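Local atomic coordinates of NADPH-flavin oxidoreductase (Vibrio harveyi, PDB entry 1BKJ), a protein that catalyses the NADPH-dependent reduction of FMN to FMNH2, supplying reduced flavin to luciferase for bioluminescence as a homodimeric flavoprotein. Residues Val45-Val51 with Phe76-Asp82. Residues are numbered along the deposited sequence; the frame is centred on the assembly and turned at random.
Sequences VVSIVRV and FLVFCID
S47 and C80 form a hydrogen-bonded antiparallel pair: S47 N donates to C80 O (2.9 Å) and S47 O accepts from C80 N. V49 and V78 repeat this pair of hydrogen bonds, V49 N to V78 O and V78 N to V49 O, each 2.8 Å, and one hydrogen bond each from D82 N to V45 O and V51 N to F76 O extends the ladder at its two ends. Beyond the latter, a water joins V51 O to F76 N.

A side-chain hydrogen bond is added to the ladder: S47 OG donates to the anti lone pair of D82 OD2, 2.6 Å away. With CG anti to the backbone N (chi1 -169°), the D82 carboxylate is carried to the S47 hydroxyl. Y181 OH of the second subunit also hydrogen-bonds to D82 OD2, and Q84 N donates to OD1, so both oxygens are held.

Apolar packing differs between the faces. On one, I48 runs alongside F79, its CG1 4.2 Å from the ring centroid in an off-centre CH-pi contact, while V46 CG1 meets the ring edge near its plane. I48 CG2 lies against L77 CB (3.8 Å). On the other, V49 faces V78, and V51 CG2 touches V78 CG2 at 4.1 Å.

Strand 46-50 exemplifies an edge strand made interior by dimerisation: I48 to R50 pair with a parallel strand of the second subunit, extending the antiparallel nitroreductase-fold sheet into a mixed one across the interface.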
ATOM      1  N   VAL A  45      -4.522  -5.959   9.862  1.00 13.82           N
ATOM      2  CA  VAL A  45      -3.779  -4.990  10.673  1.00 14.16           C
ATOM      3  C   VAL A  45      -4.037  -3.494  10.471  1.00 13.88           C
ATOM      4  O   VAL A  45      -3.254  -2.650  10.934  1.00 13.94           O
ATOM      5  CB  VAL A  45      -2.255  -5.258  10.536  1.00 14.49           C
ATOM      6  CG1 VAL A  45      -1.969  -6.646  10.941  1.00 15.56           C
ATOM      7  CG2 VAL A  45      -1.769  -5.031   9.097  1.00 14.48           C
ATOM      8  N   VAL A  46      -5.108  -3.178   9.752  1.00 13.76           N
ATOM      9  CA  VAL A  46      -5.456  -1.788   9.468  1.00 13.90           C
ATOM     10  C   VAL A  46      -6.703  -1.330  10.227  1.00 14.74           C
ATOM     11  O   VAL A  46      -7.675  -2.081  10.379  1.00 14.86           O
ATOM     12  CB  VAL A  46      -5.673  -1.566   7.940  1.00 13.24           C
ATOM     13  CG1 VAL A  46      -5.842  -0.073   7.613  1.00 12.18           C
ATOM     14  CG2 VAL A  46      -4.507  -2.162   7.139  1.00 12.40           C
ATOM     15  N   SER A  47      -6.612  -0.118  10.774  1.00 15.06           N
ATOM     16  CA  SER A  47      -7.730   0.523  11.454  1.00 14.97           C
ATOM     17  C   SER A  47      -7.941   1.868  10.783  1.00 14.79           C
ATOM     18  O   SER A  47      -6.974   2.522  10.354  1.00 14.63           O
ATOM     19  CB  SER A  47      -7.474   0.722  12.945  1.00 15.16           C
ATOM     20  OG  SER A  47      -7.893  -0.425  13.649  1.00 15.03           O
ATOM     21  N   ILE A  48      -9.210   2.239  10.630  1.00 13.95           N
ATOM     22  CA  ILE A  48      -9.581   3.512  10.021  1.00 13.73           C
ATOM     23  C   ILE A  48     -10.265   4.363  11.080  1.00 13.46           C
ATOM     24  O   ILE A  48     -11.093   3.860  11.830  1.00 13.60           O
ATOM     25  CB  ILE A  48     -10.570   3.329   8.823  1.00 14.03           C
ATOM     26  CG1 ILE A  48      -9.948   2.433   7.738  1.00 13.85           C
ATOM     27  CG2 ILE A  48     -10.980   4.716   8.223  1.00 13.92           C
ATOM     28  CD1 ILE A  48     -10.887   2.074   6.598  1.00 15.65           C
ATOM     29  N   VAL A  49      -9.845   5.618  11.207  1.00 13.01           N
ATOM     30  CA  VAL A  49     -10.501   6.532  12.133  1.00 13.79           C
ATOM     31  C   VAL A  49     -11.238   7.550  11.262  1.00 14.37           C
ATOM     32  O   VAL A  49     -10.612   8.274  10.482  1.00 14.57           O
ATOM     33  CB  VAL A  49      -9.533   7.257  13.122  1.00 13.58           C
ATOM     34  CG1 VAL A  49     -10.324   8.148  14.054  1.00 13.39           C
ATOM     35  CG2 VAL A  49      -8.733   6.259  13.953  1.00 12.80           C
ATOM     36  N   ARG A  50     -12.572   7.507  11.316  1.00 15.21           N
ATOM     37  CA  ARG A  50     -13.434   8.439  10.578  1.00 15.80           C
ATOM     38  C   ARG A  50     -13.589   9.678  11.480  1.00 16.57           C
ATOM     39  O   ARG A  50     -14.054   9.568  12.625  1.00 16.64           O
ATOM     40  CB  ARG A  50     -14.808   7.810  10.302  1.00 15.95           C
ATOM     41  CG  ARG A  50     -15.730   8.707   9.499  1.00 16.39           C
ATOM     42  CD  ARG A  50     -17.159   8.230   9.553  1.00 17.20           C
ATOM     43  NE  ARG A  50     -18.050   9.158   8.863  1.00 17.13           N
ATOM     44  CZ  ARG A  50     -19.326   9.364   9.175  1.00 16.73           C
ATOM     45  NH1 ARG A  50     -19.886   8.715  10.182  1.00 16.55           N
ATOM     46  NH2 ARG A  50     -20.045  10.219   8.466  1.00 17.00           N
ATOM     47  N   VAL A  51     -13.167  10.839  10.978  1.00 16.37           N
ATOM     48  CA  VAL A  51     -13.235  12.071  11.756  1.00 16.91           C
ATOM     49  C   VAL A  51     -14.400  12.968  11.339  1.00 17.64           C
ATOM     50  O   VAL A  51     -14.366  13.591  10.271  1.00 17.79           O
ATOM     51  CB  VAL A  51     -11.867  12.825  11.727  1.00 16.41           C
ATOM     52  CG1 VAL A  51     -11.891  14.034  12.653  1.00 16.60           C
ATOM     53  CG2 VAL A  51     -10.747  11.894  12.173  1.00 16.35           C
ATOM     54  N   PHE A  76     -13.247  12.525   6.084  1.00 13.85           N
ATOM     55  CA  PHE A  76     -11.811  12.435   6.307  1.00 13.60           C
ATOM     56  C   PHE A  76     -11.537  11.154   7.088  1.00 13.44           C
ATOM     57  O   PHE A  76     -11.966  11.013   8.234  1.00 14.17           O
ATOM     58  CB  PHE A  76     -11.239  13.657   7.036  1.00 13.44           C
ATOM     59  CG  PHE A  76      -9.723  13.685   7.090  1.00 13.56           C
ATOM     60  CD1 PHE A  76      -8.964  13.843   5.907  1.00 13.86           C
ATOM     61  CD2 PHE A  76      -9.041  13.502   8.315  1.00 13.84           C
ATOM     62  CE1 PHE A  76      -7.546  13.814   5.931  1.00 13.54           C
ATOM     63  CE2 PHE A  76      -7.614  13.471   8.356  1.00 13.34           C
ATOM     64  CZ  PHE A  76      -6.873  13.628   7.156  1.00 13.10           C
ATOM     65  N   LEU A  77     -10.820  10.235   6.437  1.00 13.53           N
ATOM     66  CA  LEU A  77     -10.454   8.925   6.989  1.00 12.91           C
ATOM     67  C   LEU A  77      -8.958   8.869   7.302  1.00 13.27           C
ATOM     68  O   LEU A  77      -8.147   9.301   6.484  1.00 13.77           O
ATOM     69  CB  LEU A  77     -10.776   7.827   5.972  1.00 12.57           C
ATOM     70  CG  LEU A  77     -12.161   7.729   5.338  1.00 12.61           C
ATOM     71  CD1 LEU A  77     -12.155   6.589   4.348  1.00 12.39           C
ATOM     72  CD2 LEU A  77     -13.246   7.528   6.405  1.00 12.24           C
ATOM     73  N   VAL A  78      -8.592   8.370   8.487  1.00 13.05           N
ATOM     74  CA  VAL A  78      -7.189   8.257   8.885  1.00 12.41           C
ATOM     75  C   VAL A  78      -6.842   6.768   8.978  1.00 12.25           C
ATOM     76  O   VAL A  78      -7.474   6.030   9.733  1.00 12.38           O
ATOM     77  CB  VAL A  78      -6.900   8.957  10.244  1.00 12.99           C
ATOM     78  CG1 VAL A  78      -5.399   8.988  10.523  1.00 12.69           C
ATOM     79  CG2 VAL A  78      -7.449  10.384  10.269  1.00 12.74           C
ATOM     80  N   PHE A  79      -5.846   6.344   8.194  1.00 11.74           N
ATOM     81  CA  PHE A  79      -5.409   4.950   8.147  1.00 10.82           C
ATOM     82  C   PHE A  79      -4.282   4.715   9.103  1.00 10.84           C
ATOM     83  O   PHE A  79      -3.263   5.403   9.055  1.00 10.56           O
ATOM     84  CB  PHE A  79      -5.007   4.568   6.733  1.00 11.91           C
ATOM     85  CG  PHE A  79      -6.169   4.438   5.803  1.00 12.46           C
ATOM     86  CD1 PHE A  79      -6.808   5.583   5.279  1.00 12.51           C
ATOM     87  CD2 PHE A  79      -6.678   3.168   5.495  1.00 12.37           C
ATOM     88  CE1 PHE A  79      -7.960   5.460   4.457  1.00 13.42           C
ATOM     89  CE2 PHE A  79      -7.820   3.025   4.681  1.00 12.88           C
ATOM     90  CZ  PHE A  79      -8.468   4.176   4.158  1.00 13.24           C
ATOM     91  N   CYS A  80      -4.470   3.709   9.946  1.00 10.87           N
ATOM     92  CA  CYS A  80      -3.522   3.375  10.993  1.00 11.91           C
ATOM     93  C   CYS A  80      -3.123   1.911  11.043  1.00 12.03           C
ATOM     94  O   CYS A  80      -3.943   1.027  10.772  1.00 11.77           O
ATOM     95  CB  CYS A  80      -4.140   3.698  12.373  1.00 12.77           C
ATOM     96  SG  CYS A  80      -4.831   5.344  12.605  1.00 16.07           S
ATOM     97  N   ILE A  81      -1.869   1.672  11.452  1.00 12.03           N
ATOM     98  CA  ILE A  81      -1.346   0.311  11.684  1.00 12.42           C
ATOM     99  C   ILE A  81      -1.975  -0.050  13.038  1.00 12.57           C
ATOM    100  O   ILE A  81      -2.019   0.793  13.942  1.00 12.10           O
ATOM    101  CB  ILE A  81       0.214   0.266  11.861  1.00 12.56           C
ATOM    102  CG1 ILE A  81       0.922   0.702  10.579  1.00 11.38           C
ATOM    103  CG2 ILE A  81       0.657  -1.151  12.269  1.00 12.21           C
ATOM    104  CD1 ILE A  81       2.415   0.863  10.701  1.00 12.58           C
ATOM    105  N   ASP A  82      -2.479  -1.273  13.169  1.00 12.85           N
ATOM    106  CA  ASP A  82      -3.109  -1.685  14.412  1.00 13.48           C
ATOM    107  C   ASP A  82      -2.805  -3.128  14.817  1.00 13.24           C
ATOM    108  O   ASP A  82      -3.345  -4.070  14.240  1.00 12.84           O
ATOM    109  CB  ASP A  82      -4.631  -1.488  14.298  1.00 14.40           C
ATOM    110  CG  ASP A  82      -5.372  -1.635  15.632  1.00 16.13           C
ATOM    111  OD1 ASP A  82      -4.799  -2.100  16.637  1.00 16.14           O
ATOM    112  OD2 ASP A  82      -6.568  -1.299  15.673  1.00 17.40           O
TER
HETATM  113  O   HOH W   1     -15.277  11.997   8.165  1.00 17.52           O